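Local coordinates for histone acetyltransferase HPA2 and related acetyltransferases (Corynebacterium glutamicum ATCC 13032, PDB 2QEC), which probably transfers an acyl group, most likely acetyl from acetyl-CoA, to an amine, as other members of the GNAT family do, at residues F119-P124 against V178-I183; L161-T166 against Q170-L175. The protein carries 1 engineered substitution. All coordinates share one frame; numbering follows the deposited sequence.

Interaction 1 (F119-P124 against V178-I183)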
loop_
_atom_site.group_PDB
_atom_site.type_symbol
_atom_site.label_atom_id
_atom_site.label_comp_id
_atom_site.label_asym_id
_atom_site.label_seq_id
_atom_site.Cartn_x
_atom_site.Cartn_y
_atom_site.Cartn_z
ATOM N N PHE A 119 1.759 5.666 7.933
ATOM C CA PHE A 119 2.277 5.012 6.727
ATOM C C PHE A 119 1.575 3.695 6.405
ATOM O O PHE A 119 1.835 3.108 5.365
ATOM C CB PHE A 119 3.777 4.806 6.892
ATOM C CG PHE A 119 4.553 6.087 6.883
ATOM C CD1 PHE A 119 4.906 6.688 5.694
ATOM C CD2 PHE A 119 4.921 6.711 8.075
ATOM C CE1 PHE A 119 5.606 7.863 5.663
ATOM C CE2 PHE A 119 5.624 7.911 8.046
ATOM C CZ PHE A 119 5.978 8.479 6.839
ATOM N N HIS A 120 0.661 3.248 7.272
ATOM C CA HIS A 120 -0.177 2.106 6.990
ATOM C C HIS A 120 -1.163 2.448 5.879
ATOM O O HIS A 120 -1.861 3.460 5.932
ATOM C CB HIS A 120 -1.007 1.647 8.189
ATOM C CG HIS A 120 -0.201 1.171 9.350
ATOM N ND1 HIS A 120 -0.493 0.008 10.039
ATOM C CD2 HIS A 120 0.871 1.718 9.976
ATOM C CE1 HIS A 120 0.374 -0.149 11.013
ATOM N NE2 HIS A 120 1.209 0.871 11.005
ATOM N N PRO A 121 -1.249 1.591 4.890
ATOM C CA PRO A 121 -2.291 1.806 3.875
ATOM C C PRO A 121 -3.713 1.890 4.479
ATOM O O PRO A 121 -3.994 1.337 5.537
ATOM C CB PRO A 121 -2.092 0.623 2.908
ATOM C CG PRO A 121 -0.631 0.181 3.175
ATOM C CD PRO A 121 -0.443 0.388 4.624
ATOM N N LYS A 122 -4.581 2.680 3.858
ATOM C CA LYS A 122 -5.886 2.960 4.453
ATOM C C LYS A 122 -6.888 1.923 3.997
ATOM O O LYS A 122 -7.913 2.238 3.404
ATOM C CB LYS A 122 -6.367 4.355 4.056
ATOM C CG LYS A 122 -5.398 5.474 4.436
ATOM C CD LYS A 122 -5.347 5.686 5.953
ATOM C CE LYS A 122 -4.592 6.977 6.347
ATOM N NZ LYS A 122 -4.478 7.094 7.838
ATOM N N PHE A 123 -6.561 0.680 4.257
ATOM C CA PHE A 123 -7.383 -0.463 3.895
ATOM C C PHE A 123 -7.197 -1.458 5.026
ATOM O O PHE A 123 -6.156 -1.447 5.668
ATOM C CB PHE A 123 -6.875 -1.080 2.594
ATOM C CG PHE A 123 -6.896 -0.120 1.443
ATOM C CD1 PHE A 123 -8.066 0.101 0.767
ATOM C CD2 PHE A 123 -5.760 0.606 1.087
ATOM C CE1 PHE A 123 -8.117 1.023 -0.289
ATOM C CE2 PHE A 123 -5.792 1.507 0.062
ATOM C CZ PHE A 123 -6.980 1.701 -0.640
ATOM N N PRO A 124 -8.205 -2.313 5.280
ATOM C CA PRO A 124 -8.108 -3.230 6.435
ATOM C C PRO A 124 -6.948 -4.176 6.315
ATOM O O PRO A 124 -6.648 -4.684 5.220
ATOM C CB PRO A 124 -9.443 -3.992 6.406
ATOM C CG PRO A 124 -10.360 -3.132 5.550
ATOM C CD PRO A 124 -9.485 -2.447 4.557
ATOM N N VAL A 178 5.089 -7.731 -0.468
ATOM C CA VAL A 178 5.716 -6.881 -1.487
ATOM C C VAL A 178 6.138 -5.542 -0.846
ATOM O O VAL A 178 5.550 -5.130 0.160
ATOM C CB VAL A 178 4.795 -6.595 -2.700
ATOM C CG1 VAL A 178 4.390 -7.877 -3.400
ATOM C CG2 VAL A 178 3.607 -5.779 -2.305
ATOM N N PRO A 179 7.202 -4.883 -1.387
ATOM C CA PRO A 179 7.560 -3.610 -0.762
ATOM C C PRO A 179 6.549 -2.493 -1.065
ATOM O O PRO A 179 6.011 -2.424 -2.158
ATOM C CB PRO A 179 8.921 -3.253 -1.399
ATOM C CG PRO A 179 8.992 -4.051 -2.686
ATOM C CD PRO A 179 8.164 -5.293 -2.441
ATOM N N LEU A 180 6.350 -1.615 -0.086
ATOM C CA LEU A 180 5.658 -0.346 -0.280
ATOM C C LEU A 180 6.721 0.757 -0.441
ATOM O O LEU A 180 6.745 1.458 -1.428
ATOM C CB LEU A 180 4.758 -0.077 0.917
ATOM C CG LEU A 180 3.534 -0.991 1.095
ATOM C CD1 LEU A 180 2.846 -0.694 2.437
ATOM C CD2 LEU A 180 2.512 -0.731 -0.003
ATOM N N GLY A 181 7.628 0.867 0.506
ATOM C CA GLY A 181 8.756 1.806 0.378
ATOM C C GLY A 181 9.360 2.082 1.736
ATOM O O GLY A 181 8.940 1.489 2.728
ATOM N N TYR A 182 10.369 2.948 1.780
ATOM C CA TYR A 182 11.048 3.261 3.041
ATOM C C TYR A 182 10.330 4.382 3.778
ATOM O O TYR A 182 9.855 5.340 3.168
ATOM C CB TYR A 182 12.524 3.605 2.797
ATOM C CG TYR A 182 13.337 2.397 2.426
ATOM C CD1 TYR A 182 13.876 1.576 3.414
ATOM C CD2 TYR A 182 13.540 2.061 1.083
ATOM C CE1 TYR A 182 14.622 0.456 3.066
ATOM C CE2 TYR A 182 14.283 0.946 0.729
ATOM C CZ TYR A 182 14.816 0.160 1.707
ATOM O OH TYR A 182 15.542 -0.946 1.355
ATOM N N ILE A 183 10.202 4.221 5.090
ATOM C CA ILE A 183 9.637 5.264 5.953
ATOM C C ILE A 183 10.781 6.172 6.420
ATOM O O ILE A 183 11.786 5.686 6.960
ATOM C CB ILE A 183 8.902 4.634 7.176
ATOM C CG1 ILE A 183 7.678 3.869 6.708
ATOM C CG2 ILE A 183 8.590 5.711 8.247
ATOM C CD1 ILE A 183 7.113 2.932 7.712
#
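Phe-119 and Pro-121 meet Ile-183 and Leu-180 where the loop before strand 126-133 lies beside one edge of the GNAT-fold sheet. Strand 178-183 is the outermost strand of the sheet at this edge within the chain, and it runs antiparallel to strand 192-197. A classic beta bulge interrupts that pairing: Leu-180 and Gly-181 both face Ala-194.

No hydrogen bond joins the two segments. Within the loop, an inverse gamma turn follows Pro-121, whose O accepts a weak bond from Phe-123 N. The second subunit borders the contact: Pro-179 O accepts a hydrogen bond from NE1 of Trp-196 of the second subunit.

The aromatic part of the contact is a CH-pi interaction. CG2 of Ile-183 lies over one face of the Phe-119 ring, 3.9 Å from the ring centroid and 21° off the normal. It is shifted toward the rim, with CE2 of Phe-119 its nearest ring atom at 3.7 Å. The other branch of the isoleucine works nearer the root of the ring. CG1 of Ile-183 is 3.8 Å from CG of Phe-119, and CD1 of Ile-183 is 3.9 Å from CB of Phe-119. The chi1 of Ile-183, -66°, sets CG2 anti to the backbone N, and the two branches spread along the phenylalanine from CB to CE2. Tyr-160 of strand 159-163 touches both side chains.

The second apolar pair is buried. CG of the Pro-121 ring meets the CD1 methyl of Leu-180 at 3.7 Å, and CD of Pro-121 follows at 4.1 Å from the same methyl.

Interaction 2 (L161-T166 against Q170-L175); sequences LEATST and QLYNRL
Gln-170 N donates a hydrogen bond of 2.9 Å to Thr-166 O, with an N-H...O angle of 147°. This is an i to i+4 bond in the first turn of helix 166-174. The side chains of the same pair cross on the helix surface. CG2 of Thr-166 lies 3.8 Å from NE2 of Gln-170. CG of Gln-170 also passes 3.3 Å from Thr-166 O. Ser-165 is the N-cap residue, and its OG bonds Ala-168 N.

The segments form a strand-turn-helix unit of the GNAT fold: strand 159-163 leads through a short turn into helix 166-174, which packs back on the sheet. Tyr-172 makes the return contact. Its ring takes CD2 of Leu-161 over the centre of one face, 3.8 Å from the centroid and 8° off the normal, a CH-pi contact. CD1 of Leu-161 sits 3.7 Å from CD2 of Tyr-172. The leucine's chi1 of 58° places CG between its own backbone N and carbonyl carbon, and chi2 then brings both methyls to the ring. Met-195, Val-131 and Leu-147 also touch the tyrosine. CB of Ala-163 meets the ring at its edge, in plane, 3.9 Å from CD2 of Tyr-172.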
loop_
_atom_site.group_PDB
_atom_site.type_symbol
_atom_site.label_atom_id
_atom_site.label_comp_id
_atom_site.label_asym_id
_atom_site.label_seq_id
_atom_site.Cartn_x
_atom_site.Cartn_y
_atom_site.Cartn_z
ATOM N N LEU A 161 3.721 -4.749 7.682
ATOM C CA LEU A 161 4.806 -4.714 8.602
ATOM C C LEU A 161 5.865 -3.717 8.118
ATOM O O LEU A 161 5.821 -3.198 7.010
ATOM C CB LEU A 161 5.415 -6.124 8.809
ATOM C CG LEU A 161 5.955 -6.868 7.574
ATOM C CD1 LEU A 161 7.332 -6.344 7.139
ATOM C CD2 LEU A 161 6.058 -8.326 7.865
ATOM N N GLU A 162 6.821 -3.428 8.986
ATOM C CA GLU A 162 7.946 -2.549 8.676
ATOM C C GLU A 162 9.214 -3.290 8.934
ATOM O O GLU A 162 9.509 -3.590 10.089
ATOM C CB GLU A 162 7.840 -1.313 9.539
ATOM C CG GLU A 162 6.716 -0.397 9.021
ATOM C CD GLU A 162 6.204 0.609 10.045
ATOM O OE1 GLU A 162 6.727 0.614 11.161
ATOM O OE2 GLU A 162 5.308 1.431 9.707
ATOM N N ALA A 163 9.947 -3.641 7.880
ATOM C CA ALA A 163 11.144 -4.491 8.039
ATOM C C ALA A 163 12.360 -3.626 8.367
ATOM O O ALA A 163 12.568 -2.566 7.776
ATOM C CB ALA A 163 11.380 -5.334 6.776
ATOM N N THR A 164 13.154 -4.056 9.339
ATOM C CA THR A 164 14.282 -3.247 9.816
ATOM C C THR A 164 15.643 -3.507 9.159
ATOM O O THR A 164 16.604 -2.769 9.449
ATOM C CB THR A 164 14.453 -3.420 11.306
ATOM O OG1 THR A 164 14.568 -4.823 11.593
ATOM C CG2 THR A 164 13.251 -2.832 12.054
ATOM N N SER A 165 15.733 -4.547 8.319
ATOM C CA SER A 165 16.916 -4.803 7.475
ATOM C C SER A 165 16.509 -5.365 6.102
ATOM O O SER A 165 15.377 -5.835 5.920
ATOM C CB SER A 165 17.874 -5.772 8.164
ATOM O OG SER A 165 17.283 -7.039 8.365
ATOM N N THR A 166 17.424 -5.283 5.137
ATOM C CA THR A 166 17.211 -5.890 3.819
ATOM C C THR A 166 17.085 -7.405 3.973
ATOM O O THR A 166 16.259 -8.044 3.320
ATOM C CB THR A 166 18.311 -5.500 2.814
ATOM O OG1 THR A 166 18.152 -4.120 2.474
ATOM C CG2 THR A 166 18.235 -6.327 1.503
ATOM N N GLN A 170 13.861 -9.534 2.748
ATOM C CA GLN A 170 13.969 -10.662 1.803
ATOM C C GLN A 170 13.234 -11.917 2.318
ATOM O O GLN A 170 12.609 -12.650 1.534
ATOM C CB GLN A 170 15.454 -10.972 1.491
ATOM C CG GLN A 170 16.061 -9.919 0.626
ATOM C CD GLN A 170 17.547 -10.103 0.375
ATOM O OE1 GLN A 170 18.251 -10.788 1.119
ATOM N NE2 GLN A 170 18.029 -9.469 -0.678
ATOM N N LEU A 171 13.272 -12.122 3.625
ATOM C CA LEU A 171 12.537 -13.208 4.282
ATOM C C LEU A 171 11.041 -13.000 4.113
ATOM O O LEU A 171 10.314 -13.912 3.701
ATOM C CB LEU A 171 12.907 -13.277 5.772
ATOM C CG LEU A 171 12.111 -14.196 6.719
ATOM C CD1 LEU A 171 11.784 -15.568 6.088
ATOM C CD2 LEU A 171 12.871 -14.396 8.039
ATOM N N TYR A 172 10.588 -11.777 4.376
ATOM C CA TYR A 172 9.179 -11.422 4.225
ATOM C C TYR A 172 8.701 -11.445 2.776
ATOM O O TYR A 172 7.599 -11.911 2.515
ATOM C CB TYR A 172 8.895 -10.066 4.876
ATOM C CG TYR A 172 9.169 -10.028 6.361
ATOM C CD1 TYR A 172 8.698 -11.023 7.184
ATOM C CD2 TYR A 172 9.893 -8.976 6.941
ATOM C CE1 TYR A 172 8.941 -10.994 8.544
ATOM C CE2 TYR A 172 10.169 -8.956 8.328
ATOM C CZ TYR A 172 9.673 -9.966 9.117
ATOM O OH TYR A 172 9.871 -9.970 10.502
ATOM N N ASN A 173 9.516 -10.963 1.841
ATOM C CA ASN A 173 9.240 -11.100 0.415
ATOM C C ASN A 173 9.037 -12.555 -0.025
ATOM O O ASN A 173 8.177 -12.838 -0.839
ATOM C CB ASN A 173 10.357 -10.434 -0.398
ATOM C CG ASN A 173 10.046 -10.312 -1.878
ATOM O OD1 ASN A 173 10.854 -10.712 -2.691
ATOM N ND2 ASN A 173 8.924 -9.691 -2.240
ATOM N N ARG A 174 9.825 -13.481 0.502
ATOM C CA ARG A 174 9.633 -14.903 0.178
ATOM C C ARG A 174 8.315 -15.477 0.757
ATOM O O ARG A 174 7.795 -16.469 0.252
ATOM C CB ARG A 174 10.846 -15.717 0.636
ATOM C CG ARG A 174 12.085 -15.509 -0.283
ATOM C CD ARG A 174 13.180 -16.508 0.001
ATOM N NE ARG A 174 13.653 -16.413 1.383
ATOM C CZ ARG A 174 14.589 -15.566 1.822
ATOM N NH1 ARG A 174 15.180 -14.698 0.992
ATOM N NH2 ARG A 174 14.935 -15.583 3.108
ATOM N N LEU A 175 7.780 -14.842 1.803
ATOM C CA LEU A 175 6.485 -15.218 2.382
ATOM C C LEU A 175 5.297 -14.498 1.775
ATOM O O LEU A 175 4.178 -14.637 2.276
ATOM C CB LEU A 175 6.514 -14.964 3.896
ATOM C CG LEU A 175 7.560 -15.767 4.637
ATOM C CD1 LEU A 175 7.759 -15.195 6.037
ATOM C CD2 LEU A 175 7.139 -17.218 4.709
#

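Overall arrangement
Both interactions build on the same sheet, and neither is pure core or pure surface. In interaction 1 the buried Pro-121 and Leu-180 accompany the partly exposed Phe-119 and Ile-183. In interaction 2 the buried Leu-161 and Ala-163 meet the partly exposed Tyr-172, while Thr-166 and Gln-170 are also partly exposed. Interaction 1 joins a loop to the edge strand 178-183 by apolar contacts alone. Interaction 2 lies within one strand-turn-helix unit and adds a helical backbone bond. In the chain it is nested inside the loop closed by interaction 1, and helix 166-174 is followed by strand 178-183. The contacts touch where Ile-183 packs on Glu-162. The second subunit reaches both.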